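PDB 1Y9Z: alkaline serine protease from Pseudoalteromonas sp., which probably hydrolyses peptide bonds in proteins as a cold-adapted, subtilisin-like serine endopeptidase. Local coordinates for residues N78-V83 with Q360-Y365. Numbering follows the deposited sequence.
Sequences NNEGVV and QDYEYY. With CA (calcium ion), chain C.
The ring of Tyr362 meets the backbone of Gly81 obliquely, and a water lies at the ring's edge, in its plane. Gly81 CA lies 3.2 Å from Tyr362 CZ and equally near OH, with Val82 N near CE1. With CG anti to the carbonyl carbon (chi1 -56°), the ring reaches from strand 362-365 to the calcium loop. Gly81, at a positive phi, presents a bare CA, consistent with this close approach. Val82 adds a looser apolar touch, CG2 to Tyr362 CE1 at 4.2 Å. No direct hydrogen bond joins the segments; the water bridges them, donating to Glu80 OE1 at 2.6 Å and pairing with Tyr362 OH at 2.7 Å. Asn78 OD1 binds the calcium ion at 2.4 Å and accepts from Glu80 N in an Asx turn, the donor 36° out of the carbonyl plane. The carbonyl oxygens of Glu80 and Val82 also bind the ion, and Glu2, Asp39 and Ile76 complete the site, as at the high-affinity calcium site of subtilisins. Leu206 and Thr208 of the antiparallel strand 205-208 touch the tyrosine. Were Tyr362 cut back to an alanine, Gly81 would probably lose its cover and the water its phenol partner. Labour is thus divided: the metal, with three ligands in residues 78-83, probably fixes the loop's shape, whereas one ring and one water join it to a strand nearly 280 residues later.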
ATOM      1  N   ASN A  78       9.115  16.674  -4.282  1.00  9.70           N
ATOM      2  CA  ASN A  78      10.041  17.275  -5.235  1.00 11.05           C
ATOM      3  C   ASN A  78       9.526  17.350  -6.672  1.00 12.18           C
ATOM      4  O   ASN A  78      10.318  17.325  -7.612  1.00 13.93           O
ATOM      5  CB  ASN A  78      11.348  16.483  -5.225  1.00 10.04           C
ATOM      6  CG  ASN A  78      11.119  14.997  -5.423  1.00  9.84           C
ATOM      7  OD1 ASN A  78      10.045  14.585  -5.867  1.00 10.39           O
ATOM      8  ND2 ASN A  78      12.124  14.186  -5.105  1.00 11.05           N
ATOM      9  N   ASN A  79       8.217  17.431  -6.860  1.00 14.10           N
ATOM     10  CA  ASN A  79       7.669  17.523  -8.218  1.00 17.18           C
ATOM     11  C   ASN A  79       7.919  16.304  -9.127  1.00 17.64           C
ATOM     12  O   ASN A  79       7.777  16.396 -10.350  1.00 18.94           O
ATOM     13  CB  ASN A  79       8.196  18.793  -8.903  1.00 20.84           C
ATOM     14  CG  ASN A  79       7.474  19.105 -10.206  1.00 23.24           C
ATOM     15  OD1 ASN A  79       6.251  19.238 -10.234  1.00 25.59           O
ATOM     16  ND2 ASN A  79       8.234  19.231 -11.288  1.00 23.37           N
ATOM     17  N   GLU A  80       8.312  15.175  -8.543  1.00 16.12           N
ATOM     18  CA  GLU A  80       8.516  13.942  -9.312  1.00 14.60           C
ATOM     19  C   GLU A  80       8.080  12.770  -8.441  1.00 12.69           C
ATOM     20  O   GLU A  80       8.104  12.859  -7.216  1.00 10.35           O
ATOM     21  CB  GLU A  80       9.984  13.758  -9.740  1.00 16.84           C
ATOM     22  CG  GLU A  80      10.952  13.339  -8.638  1.00 18.51           C
ATOM     23  CD  GLU A  80      12.354  13.048  -9.167  1.00 19.28           C
ATOM     24  OE1 GLU A  80      12.552  12.000  -9.824  1.00 18.90           O
ATOM     25  OE2 GLU A  80      13.261  13.875  -8.933  1.00 22.81           O
ATOM     26  N   GLY A  81       7.659  11.680  -9.072  1.00 11.57           N
ATOM     27  CA  GLY A  81       7.239  10.518  -8.312  1.00  9.96           C
ATOM     28  C   GLY A  81       6.030  10.743  -7.426  1.00  9.86           C
ATOM     29  O   GLY A  81       4.976  11.178  -7.892  1.00 10.33           O
ATOM     30  N   VAL A  82       6.181  10.440  -6.140  1.00  9.42           N
ATOM     31  CA  VAL A  82       5.089  10.593  -5.184  1.00 10.25           C
ATOM     32  C   VAL A  82       5.552  11.336  -3.933  1.00 10.12           C
ATOM     33  O   VAL A  82       6.619  11.957  -3.923  1.00  9.87           O
ATOM     34  CB  VAL A  82       4.528   9.202  -4.773  1.00  9.27           C
ATOM     35  CG1 VAL A  82       3.978   8.482  -5.997  1.00 11.79           C
ATOM     36  CG2 VAL A  82       5.620   8.367  -4.123  1.00 11.15           C
ATOM     37  N   VAL A  83       4.729  11.283  -2.888  1.00 10.39           N
ATOM     38  CA  VAL A  83       5.033  11.906  -1.605  1.00 10.64           C
ATOM     39  C   VAL A  83       4.567  10.966  -0.499  1.00 10.52           C
ATOM     40  O   VAL A  83       3.536  10.302  -0.633  1.00 10.92           O
ATOM     41  CB  VAL A  83       4.314  13.273  -1.429  1.00 11.67           C
ATOM     42  CG1 VAL A  83       4.891  14.287  -2.391  1.00 14.50           C
ATOM     43  CG2 VAL A  83       2.820  13.118  -1.658  1.00 13.22           C
ATOM     44  N   GLN A 360       9.891   0.767 -14.392  1.00 10.32           N
ATOM     45  CA  GLN A 360       9.618   2.024 -13.702  1.00 10.12           C
ATOM     46  C   GLN A 360      10.231   2.055 -12.302  1.00  9.47           C
ATOM     47  O   GLN A 360      10.785   1.059 -11.837  1.00  9.87           O
ATOM     48  CB  GLN A 360       8.109   2.260 -13.617  1.00 10.56           C
ATOM     49  CG  GLN A 360       7.435   2.382 -14.975  1.00 11.48           C
ATOM     50  CD  GLN A 360       8.019   3.502 -15.812  1.00 12.16           C
ATOM     51  OE1 GLN A 360       7.964   4.671 -15.430  1.00 13.43           O
ATOM     52  NE2 GLN A 360       8.585   3.148 -16.959  1.00 12.77           N
ATOM     53  N   ASP A 361      10.127   3.201 -11.636  1.00  9.88           N
ATOM     54  CA  ASP A 361      10.685   3.359 -10.295  1.00  9.20           C
ATOM     55  C   ASP A 361       9.608   3.459  -9.216  1.00  9.50           C
ATOM     56  O   ASP A 361       9.890   3.809  -8.065  1.00  9.08           O
ATOM     57  CB  ASP A 361      11.593   4.592 -10.256  1.00 10.82           C
ATOM     58  CG  ASP A 361      12.646   4.572 -11.353  1.00 11.76           C
ATOM     59  OD1 ASP A 361      13.097   3.470 -11.725  1.00 11.56           O
ATOM     60  OD2 ASP A 361      13.029   5.657 -11.838  1.00 15.59           O
ATOM     61  N   TYR A 362       8.377   3.143  -9.601  1.00  8.85           N
ATOM     62  CA  TYR A 362       7.232   3.172  -8.693  1.00  8.95           C
ATOM     63  C   TYR A 362       6.327   2.015  -9.077  1.00  9.92           C
ATOM     64  O   TYR A 362       6.423   1.491 -10.187  1.00  9.84           O
ATOM     65  CB  TYR A 362       6.466   4.488  -8.849  1.00  9.74           C
ATOM     66  CG  TYR A 362       7.335   5.704  -8.642  1.00  9.07           C
ATOM     67  CD1 TYR A 362       7.517   6.249  -7.373  1.00 10.18           C
ATOM     68  CD2 TYR A 362       8.035   6.265  -9.709  1.00 11.54           C
ATOM     69  CE1 TYR A 362       8.383   7.321  -7.169  1.00 10.11           C
ATOM     70  CE2 TYR A 362       8.903   7.330  -9.517  1.00 11.04           C
ATOM     71  CZ  TYR A 362       9.074   7.852  -8.246  1.00 10.98           C
ATOM     72  OH  TYR A 362       9.951   8.892  -8.051  1.00 12.63           O
ATOM     73  N   GLU A 363       5.451   1.609  -8.166  1.00  9.88           N
ATOM     74  CA  GLU A 363       4.541   0.516  -8.466  1.00  9.84           C
ATOM     75  C   GLU A 363       3.412   0.430  -7.456  1.00  9.03           C
ATOM     76  O   GLU A 363       3.549   0.870  -6.312  1.00  9.21           O
ATOM     77  CB  GLU A 363       5.298  -0.819  -8.491  1.00 10.06           C
ATOM     78  CG  GLU A 363       4.488  -1.966  -9.085  1.00 10.06           C
ATOM     79  CD  GLU A 363       5.293  -3.238  -9.276  1.00 12.11           C
ATOM     80  OE1 GLU A 363       4.742  -4.196  -9.857  1.00 16.00           O
ATOM     81  OE2 GLU A 363       6.466  -3.284  -8.852  1.00 13.74           O
ATOM     82  N   TYR A 364       2.293  -0.129  -7.902  1.00  9.57           N
ATOM     83  CA  TYR A 364       1.137  -0.334  -7.043  1.00  9.69           C
ATOM     84  C   TYR A 364       1.282  -1.686  -6.351  1.00  8.75           C
ATOM     85  O   TYR A 364       1.559  -2.696  -7.005  1.00  9.88           O
ATOM     86  CB  TYR A 364      -0.158  -0.342  -7.859  1.00  9.40           C
ATOM     87  CG  TYR A 364      -0.691   1.026  -8.205  1.00 10.61           C
ATOM     88  CD1 TYR A 364      -0.291   1.688  -9.368  1.00 11.11           C
ATOM     89  CD2 TYR A 364      -1.587   1.670  -7.355  1.00 11.27           C
ATOM     90  CE1 TYR A 364      -0.774   2.962  -9.673  1.00 11.65           C
ATOM     91  CE2 TYR A 364      -2.071   2.935  -7.647  1.00 11.09           C
ATOM     92  CZ  TYR A 364      -1.664   3.578  -8.803  1.00 11.47           C
ATOM     93  OH  TYR A 364      -2.148   4.839  -9.066  1.00 11.09           O
ATOM     94  N   TYR A 365       1.110  -1.688  -5.032  1.00  9.43           N
ATOM     95  CA  TYR A 365       1.173  -2.901  -4.214  1.00  9.14           C
ATOM     96  C   TYR A 365      -0.104  -2.995  -3.385  1.00  8.87           C
ATOM     97  O   TYR A 365      -0.754  -1.984  -3.119  1.00  9.83           O
ATOM     98  CB  TYR A 365       2.322  -2.854  -3.202  1.00  9.46           C
ATOM     99  CG  TYR A 365       3.715  -3.212  -3.670  1.00  9.57           C
ATOM    100  CD1 TYR A 365       4.701  -3.507  -2.730  1.00  9.80           C
ATOM    101  CD2 TYR A 365       4.070  -3.220  -5.021  1.00  9.54           C
ATOM    102  CE1 TYR A 365       6.002  -3.796  -3.108  1.00 11.22           C
ATOM    103  CE2 TYR A 365       5.386  -3.515  -5.416  1.00  9.90           C
ATOM    104  CZ  TYR A 365       6.342  -3.798  -4.446  1.00 10.61           C
ATOM    105  OH  TYR A 365       7.643  -4.070  -4.792  1.00 12.17           O
TER
HETATM  106 CA    CA C 603       8.518  12.924  -5.004  1.00  8.74          CA
HETATM  107  O   HOH W   1      11.377   9.715 -10.138  1.00 16.87           O